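Local atomic coordinates of ankyrin repeat family protein (Enterococcus faecalis, PDB entry 3HRA), a protein that is of unknown function but, as an ankyrin repeat protein, probably serves as a scaffold for binding other proteins. Residues A[91-99]-A[124-132]; A[134-145]-A[173-184]. All blocks are in the same frame, centred on the assembly; numbering follows the deposited sequence.

Contact 1: A[91-99]-A[124-132]; sequences MLKHATPDL and LLLEDGRED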
loop_
_atom_site.group_PDB
_atom_site.type_symbol
_atom_site.label_atom_id
_atom_site.label_comp_id
_atom_site.label_asym_id
_atom_site.label_seq_id
_atom_site.Cartn_x
_atom_site.Cartn_y
_atom_site.Cartn_z
ATOM N N MET A 91 -2.203 -9.830 5.150
ATOM C CA MET A 91 -2.430 -8.790 6.151
ATOM C C MET A 91 -3.913 -8.500 6.330
ATOM O O MET A 91 -4.382 -8.354 7.449
ATOM C CB MET A 91 -1.709 -7.510 5.771
ATOM C CG MET A 91 -0.196 -7.601 5.869
ATOM S SD MET A 91 0.540 -6.075 5.261
ATOM C CE MET A 91 2.246 -6.242 5.795
ATOM N N LEU A 92 -4.642 -8.407 5.225
ATOM C CA LEU A 92 -6.085 -8.122 5.279
ATOM C C LEU A 92 -6.888 -9.248 5.951
ATOM O O LEU A 92 -8.004 -9.024 6.425
ATOM C CB LEU A 92 -6.628 -7.849 3.876
ATOM C CG LEU A 92 -6.117 -6.541 3.260
ATOM C CD1 LEU A 92 -6.522 -6.405 1.790
ATOM C CD2 LEU A 92 -6.613 -5.360 4.086
ATOM N N LYS A 93 -6.321 -10.454 5.996
ATOM C CA LYS A 93 -6.979 -11.584 6.660
ATOM C C LYS A 93 -6.502 -11.830 8.092
ATOM O O LYS A 93 -7.260 -12.343 8.918
ATOM C CB LYS A 93 -6.758 -12.883 5.877
ATOM C CG LYS A 93 -7.378 -12.929 4.491
ATOM C CD LYS A 93 -7.007 -14.262 3.816
ATOM C CE LYS A 93 -7.041 -14.144 2.293
ATOM N NZ LYS A 93 -6.313 -15.266 1.613
ATOM N N HIS A 94 -5.239 -11.519 8.378
ATOM C CA HIS A 94 -4.636 -11.942 9.648
ATOM C C HIS A 94 -4.138 -10.826 10.557
ATOM O O HIS A 94 -3.497 -11.083 11.577
ATOM C CB HIS A 94 -3.507 -12.942 9.395
ATOM C CG HIS A 94 -3.982 -14.229 8.814
ATOM N ND1 HIS A 94 -3.962 -14.495 7.459
ATOM C CD2 HIS A 94 -4.526 -15.320 9.399
ATOM C CE1 HIS A 94 -4.449 -15.701 7.241
ATOM N NE2 HIS A 94 -4.801 -16.223 8.407
ATOM N N ALA A 95 -4.428 -9.590 10.183
ATOM C CA ALA A 95 -4.010 -8.447 10.980
ATOM C C ALA A 95 -5.019 -7.318 10.830
ATOM O O ALA A 95 -5.984 -7.427 10.065
ATOM C CB ALA A 95 -2.612 -7.997 10.564
ATOM N N THR A 96 -4.805 -6.230 11.561
ATOM C CA THR A 96 -5.766 -5.128 11.576
ATOM C C THR A 96 -5.049 -3.842 11.188
ATOM O O THR A 96 -4.291 -3.284 11.974
ATOM C CB THR A 96 -6.422 -4.937 12.978
ATOM O OG1 THR A 96 -7.091 -6.138 13.380
ATOM C CG2 THR A 96 -7.434 -3.768 12.954
ATOM N N PRO A 97 -5.278 -3.370 9.962
ATOM C CA PRO A 97 -4.623 -2.128 9.517
ATOM C C PRO A 97 -5.101 -0.934 10.322
ATOM O O PRO A 97 -6.278 -0.862 10.694
ATOM C CB PRO A 97 -5.088 -1.987 8.063
ATOM C CG PRO A 97 -5.483 -3.392 7.643
ATOM C CD PRO A 97 -6.029 -4.038 8.886
ATOM N N ASP A 98 -4.185 -0.018 10.609
ATOM C CA ASP A 98 -4.505 1.224 11.322
ATOM C C ASP A 98 -4.684 2.329 10.290
ATOM O O ASP A 98 -3.704 2.846 9.745
ATOM C CB ASP A 98 -3.371 1.594 12.302
ATOM C CG ASP A 98 -3.683 2.850 13.146
ATOM O OD1 ASP A 98 -4.622 3.602 12.812
ATOM O OD2 ASP A 98 -2.959 3.090 14.142
ATOM N N LEU A 99 -5.923 2.724 10.032
ATOM C CA LEU A 99 -6.157 3.702 8.979
ATOM C C LEU A 99 -5.921 5.163 9.401
ATOM O O LEU A 99 -6.148 6.089 8.607
ATOM C CB LEU A 99 -7.546 3.514 8.361
ATOM C CG LEU A 99 -7.895 2.120 7.829
ATOM C CD1 LEU A 99 -9.151 2.203 6.990
ATOM C CD2 LEU A 99 -6.759 1.531 7.025
ATOM N N LEU A 124 -8.080 -5.670 -4.136
ATOM C CA LEU A 124 -7.999 -6.200 -2.786
ATOM C C LEU A 124 -8.464 -5.170 -1.751
ATOM O O LEU A 124 -9.283 -5.475 -0.872
ATOM C CB LEU A 124 -6.551 -6.592 -2.506
ATOM C CG LEU A 124 -6.216 -7.987 -2.010
ATOM C CD1 LEU A 124 -6.991 -9.037 -2.767
ATOM C CD2 LEU A 124 -4.705 -8.197 -2.158
ATOM N N LEU A 125 -7.947 -3.947 -1.856
ATOM C CA LEU A 125 -8.287 -2.909 -0.895
ATOM C C LEU A 125 -9.757 -2.490 -1.020
ATOM O O LEU A 125 -10.422 -2.240 -0.007
ATOM C CB LEU A 125 -7.354 -1.708 -1.039
ATOM C CG LEU A 125 -5.886 -2.000 -0.690
ATOM C CD1 LEU A 125 -4.991 -0.928 -1.295
ATOM C CD2 LEU A 125 -5.669 -2.098 0.824
ATOM N N LEU A 126 -10.258 -2.416 -2.251
ATOM C CA LEU A 126 -11.670 -2.099 -2.451
ATOM C C LEU A 126 -12.592 -3.197 -1.865
ATOM O O LEU A 126 -13.574 -2.885 -1.184
ATOM C CB LEU A 126 -11.973 -1.836 -3.928
ATOM C CG LEU A 126 -11.324 -0.578 -4.529
ATOM C CD1 LEU A 126 -11.597 -0.476 -6.020
ATOM C CD2 LEU A 126 -11.806 0.676 -3.820
ATOM N N GLU A 127 -12.258 -4.466 -2.105
ATOM C CA GLU A 127 -13.074 -5.592 -1.635
ATOM C C GLU A 127 -13.082 -5.736 -0.118
ATOM O O GLU A 127 -14.147 -5.870 0.487
ATOM C CB GLU A 127 -12.624 -6.920 -2.276
ATOM C CG GLU A 127 -12.770 -6.969 -3.791
ATOM C CD GLU A 127 -12.315 -8.296 -4.395
ATOM O OE1 GLU A 127 -11.867 -9.193 -3.634
ATOM O OE2 GLU A 127 -12.408 -8.437 -5.635
ATOM N N ASP A 128 -11.902 -5.721 0.509
ATOM C CA ASP A 128 -11.803 -6.041 1.940
ATOM C C ASP A 128 -10.793 -5.189 2.718
ATOM O O ASP A 128 -10.132 -5.685 3.641
ATOM C CB ASP A 128 -11.484 -7.535 2.150
ATOM C CG ASP A 128 -12.694 -8.448 1.901
ATOM O OD1 ASP A 128 -13.828 -8.093 2.304
ATOM O OD2 ASP A 128 -12.500 -9.526 1.298
ATOM N N GLY A 129 -10.726 -3.906 2.376
ATOM C CA GLY A 129 -9.721 -3.010 2.919
ATOM C C GLY A 129 -10.148 -1.947 3.924
ATOM O O GLY A 129 -9.335 -1.571 4.775
ATOM N N ARG A 130 -11.385 -1.452 3.835
ATOM C CA ARG A 130 -11.868 -0.424 4.763
ATOM C C ARG A 130 -11.397 0.970 4.344
ATOM O O ARG A 130 -11.918 1.991 4.813
ATOM C CB ARG A 130 -11.395 -0.745 6.187
ATOM C CG ARG A 130 -12.254 -0.158 7.301
ATOM C CD ARG A 130 -11.564 -0.341 8.647
ATOM N NE ARG A 130 -11.047 -1.694 8.816
ATOM C CZ ARG A 130 -10.006 -2.017 9.585
ATOM N NH1 ARG A 130 -9.346 -1.073 10.257
ATOM N NH2 ARG A 130 -9.620 -3.296 9.671
ATOM N N GLU A 131 -10.404 1.002 3.458
ATOM C CA GLU A 131 -9.885 2.250 2.897
ATOM C C GLU A 131 -11.023 3.074 2.274
ATOM O O GLU A 131 -11.877 2.538 1.585
ATOM C CB GLU A 131 -8.835 1.946 1.824
ATOM C CG GLU A 131 -7.660 1.079 2.303
ATOM C CD GLU A 131 -6.648 1.868 3.097
ATOM O OE1 GLU A 131 -6.788 3.108 3.132
ATOM O OE2 GLU A 131 -5.723 1.260 3.695
ATOM N N ASP A 132 -11.035 4.378 2.541
ATOM C CA ASP A 132 -12.003 5.293 1.949
ATOM C C ASP A 132 -11.565 5.580 0.511
ATOM O O ASP A 132 -10.472 6.086 0.279
ATOM C CB ASP A 132 -12.012 6.576 2.785
ATOM C CG ASP A 132 -12.913 7.663 2.223
ATOM O OD1 ASP A 132 -13.597 7.443 1.194
ATOM O OD2 ASP A 132 -12.915 8.762 2.831
#

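Contact 2: A[134-145]-A[173-184]; sequences DFQNDFGYTALI and IKDNSGRTAMDY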
loop_
_atom_site.group_PDB
_atom_site.type_symbol
_atom_site.label_atom_id
_atom_site.label_comp_id
_atom_site.label_asym_id
_atom_site.label_seq_id
_atom_site.Cartn_x
_atom_site.Cartn_y
_atom_site.Cartn_z
ATOM N N ASP A 134 -12.394 7.762 -1.378
ATOM C CA ASP A 134 -12.326 9.200 -1.624
ATOM C C ASP A 134 -11.284 9.911 -0.749
ATOM O O ASP A 134 -11.264 11.143 -0.647
ATOM C CB ASP A 134 -13.703 9.843 -1.424
ATOM C CG ASP A 134 -14.730 9.380 -2.454
ATOM O OD1 ASP A 134 -14.346 9.049 -3.604
ATOM O OD2 ASP A 134 -15.945 9.354 -2.108
ATOM N N PHE A 135 -10.408 9.131 -0.129
ATOM C CA PHE A 135 -9.398 9.710 0.742
ATOM C C PHE A 135 -8.480 10.599 -0.086
ATOM O O PHE A 135 -8.265 10.346 -1.272
ATOM C CB PHE A 135 -8.580 8.600 1.406
ATOM C CG PHE A 135 -7.676 9.096 2.505
ATOM C CD1 PHE A 135 -8.206 9.460 3.730
ATOM C CD2 PHE A 135 -6.303 9.211 2.304
ATOM C CE1 PHE A 135 -7.372 9.930 4.759
ATOM C CE2 PHE A 135 -5.468 9.668 3.322
ATOM C CZ PHE A 135 -6.007 10.023 4.550
ATOM N N GLN A 136 -7.968 11.663 0.520
ATOM C CA GLN A 136 -7.043 12.561 -0.164
ATOM C C GLN A 136 -5.722 12.662 0.564
ATOM O O GLN A 136 -5.676 12.679 1.807
ATOM C CB GLN A 136 -7.641 13.965 -0.269
ATOM C CG GLN A 136 -8.778 14.094 -1.282
ATOM C CD GLN A 136 -9.423 15.465 -1.227
ATOM O OE1 GLN A 136 -9.132 16.347 -2.044
ATOM N NE2 GLN A 136 -10.301 15.654 -0.256
ATOM N N ASN A 137 -4.640 12.767 -0.196
ATOM C CA ASN A 137 -3.331 13.009 0.410
ATOM C C ASN A 137 -3.023 14.505 0.563
ATOM O O ASN A 137 -3.928 15.345 0.419
ATOM C CB ASN A 137 -2.210 12.241 -0.315
ATOM C CG ASN A 137 -2.048 12.630 -1.796
ATOM O OD1 ASN A 137 -1.574 11.817 -2.598
ATOM N ND2 ASN A 137 -2.429 13.847 -2.160
ATOM N N ASP A 138 -1.765 14.836 0.875
ATOM C CA ASP A 138 -1.388 16.225 1.202
ATOM C C ASP A 138 -1.588 17.188 0.040
ATOM O O ASP A 138 -1.725 18.397 0.247
ATOM C CB ASP A 138 0.072 16.334 1.667
ATOM C CG ASP A 138 0.278 15.830 3.071
ATOM O OD1 ASP A 138 1.451 15.691 3.470
ATOM O OD2 ASP A 138 -0.724 15.563 3.778
ATOM N N PHE A 139 -1.595 16.638 -1.172
ATOM C CA PHE A 139 -1.793 17.413 -2.384
ATOM C C PHE A 139 -3.260 17.542 -2.758
ATOM O O PHE A 139 -3.578 18.226 -3.724
ATOM C CB PHE A 139 -1.018 16.789 -3.557
ATOM C CG PHE A 139 0.384 16.393 -3.203
ATOM C CD1 PHE A 139 1.385 17.352 -3.109
ATOM C CD2 PHE A 139 0.708 15.067 -2.966
ATOM C CE1 PHE A 139 2.680 16.997 -2.776
ATOM C CE2 PHE A 139 2.013 14.703 -2.628
ATOM C CZ PHE A 139 2.996 15.669 -2.538
ATOM N N GLY A 140 -4.140 16.861 -2.021
ATOM C CA GLY A 140 -5.557 16.831 -2.347
ATOM C C GLY A 140 -5.898 15.748 -3.366
ATOM O O GLY A 140 -7.051 15.639 -3.806
ATOM N N TYR A 141 -4.904 14.946 -3.738
ATOM C CA TYR A 141 -5.097 13.919 -4.752
ATOM C C TYR A 141 -5.849 12.749 -4.152
ATOM O O TYR A 141 -5.555 12.330 -3.042
ATOM C CB TYR A 141 -3.772 13.362 -5.293
ATOM C CG TYR A 141 -2.887 14.323 -6.055
ATOM C CD1 TYR A 141 -1.520 14.097 -6.147
ATOM C CD2 TYR A 141 -3.406 15.451 -6.674
ATOM C CE1 TYR A 141 -0.698 14.955 -6.841
ATOM C CE2 TYR A 141 -2.583 16.321 -7.378
ATOM C CZ TYR A 141 -1.234 16.066 -7.460
ATOM O OH TYR A 141 -0.403 16.921 -8.155
ATOM N N THR A 142 -6.805 12.230 -4.913
ATOM C CA THR A 142 -7.435 10.948 -4.622
ATOM C C THR A 142 -6.744 9.889 -5.479
ATOM O O THR A 142 -5.933 10.224 -6.359
ATOM C CB THR A 142 -8.921 10.948 -5.030
ATOM O OG1 THR A 142 -9.027 11.248 -6.429
ATOM C CG2 THR A 142 -9.699 11.990 -4.227
ATOM N N ALA A 143 -7.104 8.632 -5.258
ATOM C CA ALA A 143 -6.604 7.532 -6.081
ATOM C C ALA A 143 -6.966 7.771 -7.538
ATOM O O ALA A 143 -6.132 7.585 -8.432
ATOM C CB ALA A 143 -7.168 6.190 -5.605
ATOM N N LEU A 144 -8.198 8.208 -7.780
ATOM C CA LEU A 144 -8.627 8.497 -9.144
ATOM C C LEU A 144 -7.786 9.589 -9.814
ATOM O O LEU A 144 -7.351 9.435 -10.963
ATOM C CB LEU A 144 -10.097 8.897 -9.160
ATOM C CG LEU A 144 -10.673 9.113 -10.551
ATOM C CD1 LEU A 144 -10.706 7.797 -11.360
ATOM C CD2 LEU A 144 -12.077 9.732 -10.429
ATOM N N ILE A 145 -7.574 10.695 -9.112
ATOM C CA ILE A 145 -6.796 11.800 -9.652
ATOM C C ILE A 145 -5.375 11.367 -9.978
ATOM O O ILE A 145 -4.855 11.707 -11.044
ATOM C CB ILE A 145 -6.794 13.033 -8.708
ATOM C CG1 ILE A 145 -8.175 13.700 -8.736
ATOM C CG2 ILE A 145 -5.748 14.023 -9.157
ATOM C CD1 ILE A 145 -8.402 14.709 -7.627
ATOM N N ILE A 173 -14.360 15.394 -6.849
ATOM C CA ILE A 173 -13.389 15.909 -5.875
ATOM C C ILE A 173 -12.259 16.692 -6.547
ATOM O O ILE A 173 -11.668 16.230 -7.512
ATOM C CB ILE A 173 -12.799 14.771 -5.005
ATOM C CG1 ILE A 173 -13.917 14.131 -4.173
ATOM C CG2 ILE A 173 -11.675 15.303 -4.103
ATOM C CD1 ILE A 173 -13.540 12.827 -3.444
ATOM N N LYS A 174 -11.971 17.886 -6.024
ATOM C CA LYS A 174 -10.887 18.724 -6.537
ATOM C C LYS A 174 -9.652 18.618 -5.657
ATOM O O LYS A 174 -9.747 18.601 -4.425
ATOM C CB LYS A 174 -11.331 20.192 -6.636
ATOM C CG LYS A 174 -12.417 20.447 -7.703
ATOM C CD LYS A 174 -12.950 21.875 -7.639
ATOM C CE LYS A 174 -13.991 22.114 -8.735
ATOM N NZ LYS A 174 -14.697 23.418 -8.572
ATOM N N ASP A 175 -8.487 18.535 -6.288
ATOM C CA ASP A 175 -7.238 18.588 -5.535
ATOM C C ASP A 175 -6.926 20.017 -5.107
ATOM O O ASP A 175 -7.761 20.914 -5.279
ATOM C CB ASP A 175 -6.074 17.928 -6.293
ATOM C CG ASP A 175 -5.689 18.656 -7.582
ATOM O OD1 ASP A 175 -5.012 18.027 -8.413
ATOM O OD2 ASP A 175 -6.036 19.841 -7.776
ATOM N N ASN A 176 -5.741 20.228 -4.534
ATOM C CA ASN A 176 -5.374 21.533 -3.980
ATOM C C ASN A 176 -5.176 22.600 -5.058
ATOM O O ASN A 176 -5.138 23.795 -4.747
ATOM C CB ASN A 176 -4.105 21.431 -3.128
ATOM C CG ASN A 176 -4.313 20.656 -1.836
ATOM O OD1 ASN A 176 -3.343 20.270 -1.171
ATOM N ND2 ASN A 176 -5.567 20.430 -1.467
ATOM N N SER A 177 -5.022 22.172 -6.313
ATOM C CA SER A 177 -4.937 23.113 -7.430
ATOM C C SER A 177 -6.312 23.399 -8.025
ATOM O O SER A 177 -6.440 24.164 -8.987
ATOM C CB SER A 177 -3.985 22.598 -8.519
ATOM O OG SER A 177 -4.560 21.548 -9.298
ATOM N N GLY A 178 -7.351 22.789 -7.461
ATOM C CA GLY A 178 -8.706 23.010 -7.949
ATOM C C GLY A 178 -9.100 22.166 -9.146
ATOM O O GLY A 178 -10.104 22.441 -9.802
ATOM N N ARG A 179 -8.328 21.119 -9.424
ATOM C CA ARG A 179 -8.583 20.298 -10.608
ATOM C C ARG A 179 -9.200 18.940 -10.260
ATOM O O ARG A 179 -8.876 18.338 -9.232
ATOM C CB ARG A 179 -7.292 20.131 -11.421
ATOM C CG ARG A 179 -6.944 21.365 -12.266
ATOM C CD ARG A 179 -5.704 21.142 -13.139
ATOM N NE ARG A 179 -4.489 21.078 -12.332
ATOM C CZ ARG A 179 -3.248 20.984 -12.814
ATOM N NH1 ARG A 179 -3.029 20.945 -14.124
ATOM N NH2 ARG A 179 -2.218 20.931 -11.972
ATOM N N THR A 180 -10.088 18.469 -11.130
ATOM C CA THR A 180 -10.669 17.146 -10.990
ATOM C C THR A 180 -9.986 16.164 -11.939
ATOM O O THR A 180 -9.206 16.545 -12.816
ATOM C CB THR A 180 -12.187 17.131 -11.322
ATOM O OG1 THR A 180 -12.368 17.471 -12.703
ATOM C CG2 THR A 180 -12.961 18.107 -10.418
ATOM N N ALA A 181 -10.306 14.891 -11.770
ATOM C CA ALA A 181 -9.814 13.856 -12.679
ATOM C C ALA A 181 -10.201 14.141 -14.150
ATOM O O ALA A 181 -9.391 13.980 -15.063
ATOM C CB ALA A 181 -10.335 12.499 -12.238
ATOM N N MET A 182 -11.432 14.576 -14.376
ATOM C CA MET A 182 -11.886 14.931 -15.718
ATOM C C MET A 182 -11.036 16.058 -16.302
ATOM O O MET A 182 -10.686 16.035 -17.481
ATOM C CB MET A 182 -13.357 15.358 -15.659
ATOM C CG MET A 182 -14.057 15.423 -16.992
ATOM S SD MET A 182 -15.843 15.677 -16.806
ATOM C CE MET A 182 -16.406 14.045 -16.328
ATOM N N ASP A 183 -10.707 17.042 -15.469
ATOM C CA ASP A 183 -9.844 18.160 -15.872
ATOM C C ASP A 183 -8.496 17.669 -16.376
ATOM O O ASP A 183 -8.040 18.096 -17.442
ATOM C CB ASP A 183 -9.618 19.136 -14.703
ATOM C CG ASP A 183 -10.848 19.952 -14.372
ATOM O OD1 ASP A 183 -11.663 20.200 -15.294
ATOM O OD2 ASP A 183 -11.000 20.342 -13.184
ATOM N N TYR A 184 -7.862 16.769 -15.622
ATOM C CA TYR A 184 -6.545 16.265 -15.998
ATOM C C TYR A 184 -6.595 15.454 -17.297
ATOM O O TYR A 184 -5.749 15.628 -18.170
ATOM C CB TYR A 184 -5.917 15.425 -14.872
ATOM C CG TYR A 184 -5.372 16.255 -13.725
ATOM C CD1 TYR A 184 -4.220 17.014 -13.884
ATOM C CD2 TYR A 184 -5.998 16.259 -12.483
ATOM C CE1 TYR A 184 -3.708 17.774 -12.837
ATOM C CE2 TYR A 184 -5.485 17.008 -11.419
ATOM C CZ TYR A 184 -4.346 17.767 -11.613
ATOM O OH TYR A 184 -3.831 18.523 -10.586
#

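Contact 1: A[91-99]-A[124-132]
L92 packs against the last turn of helix 119-128 and R130 reaches back over P97, joining the ends of two successive outer helices of the ankyrin repeat stack and the loops that follow them. The tight part lies around L92. With CG beside the backbone N (chi1 -68°), the two methyls divide the neighbouring helix end between them: L92 CD2 comes within 3.6 Å of D128 O, and CD1 lies 4.1 Å from L124 CG, with L125 CD2 a little farther off. CD2 also approaches CA of G129. L124 and L125 continue this apolar seam onto L88 of helix 85-94, and Y76 of helix 75-81 packs against P97 and L125 from the inner row of helices.

The looser side is where the exposed T96 and R130 meet. R130, at positive phi just beyond the helix, arches over the 96-99 loop, its chain bent at chi3 (-46°) ahead of the guanidinium. P97 O sits oblique to that group, and the hydrogen bond it accepts from R130 NH1 is weak (3.1 Å, 133° at the hydrogen). NH2 lies 3.7 Å from P97 CD, while T96 CG2 stands at the edge of the guanidinium, near its plane. The aliphatic part of R130 covers L99: CB, CG and CD of R130 all lie along L99 CD1, CB the closest of them at 3.8 Å, and the same methyl, L99 CD1, sits 3.5 Å from R130 O. The other methyl of L99 faces the carboxylate of E131; E131 OE2 is 3.5 Å from L99 CD2 and is hydrogen-bonded to Y76 OH.

Contact 2: A[134-145]-A[173-184]
Two type I turns, N137 to G140 and D175 to G178, lie side by side, with the CA atoms of G140 and D175 only 4.0 Å apart and N176 N donating to F139 O in a 3.1 Å hydrogen bond (160° at the hydrogen). Beside it, D175 CA makes a CA-H...O contact with G140 O. The carboxylate of D175, with CG between its backbone N and carbonyl carbon (chi1 65°), is turned back over its own turn. OD2 accepts from S177 N, closing an Asx turn, and from R179 N and S177 OG. OD1 takes the hydroxyl of Y184 on its syn lone pair at 2.5 Å, and also lies 3.1 Å from Y141 CE2, at the edge of that ring. Three donors on one oxygen and a tyrosine on the other would be expected to favour the charged carboxylate.

These are neighbouring beta-hairpin loops of the ankyrin fold, leading into helices 143-149 and 181-188 of the inner row, and both helices start on a threonine N-cap: T142 OG1 accepts from I145 N, while T180 and D183 form a capping box. I145 lies between the two helix starts, its CG1 near A181 N. Its CD1 lies 3.6 Å from I173 O, and its CG2 meets the Y184 ring obliquely at CE2. L144 CD2 touches A181 CB at 3.7 Å. I173 parts its branches, CG2 to T142 CG2 and CD1 to D134 CB (3.6 Å), while D134 OD1 is held by D170 N.

In the fold
The two contacts come in series along the chain: contact 1 closes at residue 132 and contact 2 opens at 134, their centres about 22 Å apart. Contact 1 joins the ends of helices 85-94 and 119-128, in the outer row, about 10 Å from the centre of the chain. Contact 2 joins the hairpin loops leading into helices 143-149 and 181-188, in the inner row, about 18 Å from that centre and nearer the C-terminal end. The same neighbour-to-neighbour stacking is thus made at the outer helix ends and at the hairpin loops, and the chain, helices and loops without strands, can form an elongated array from segments 25 and 28 residues apart at their closest ends.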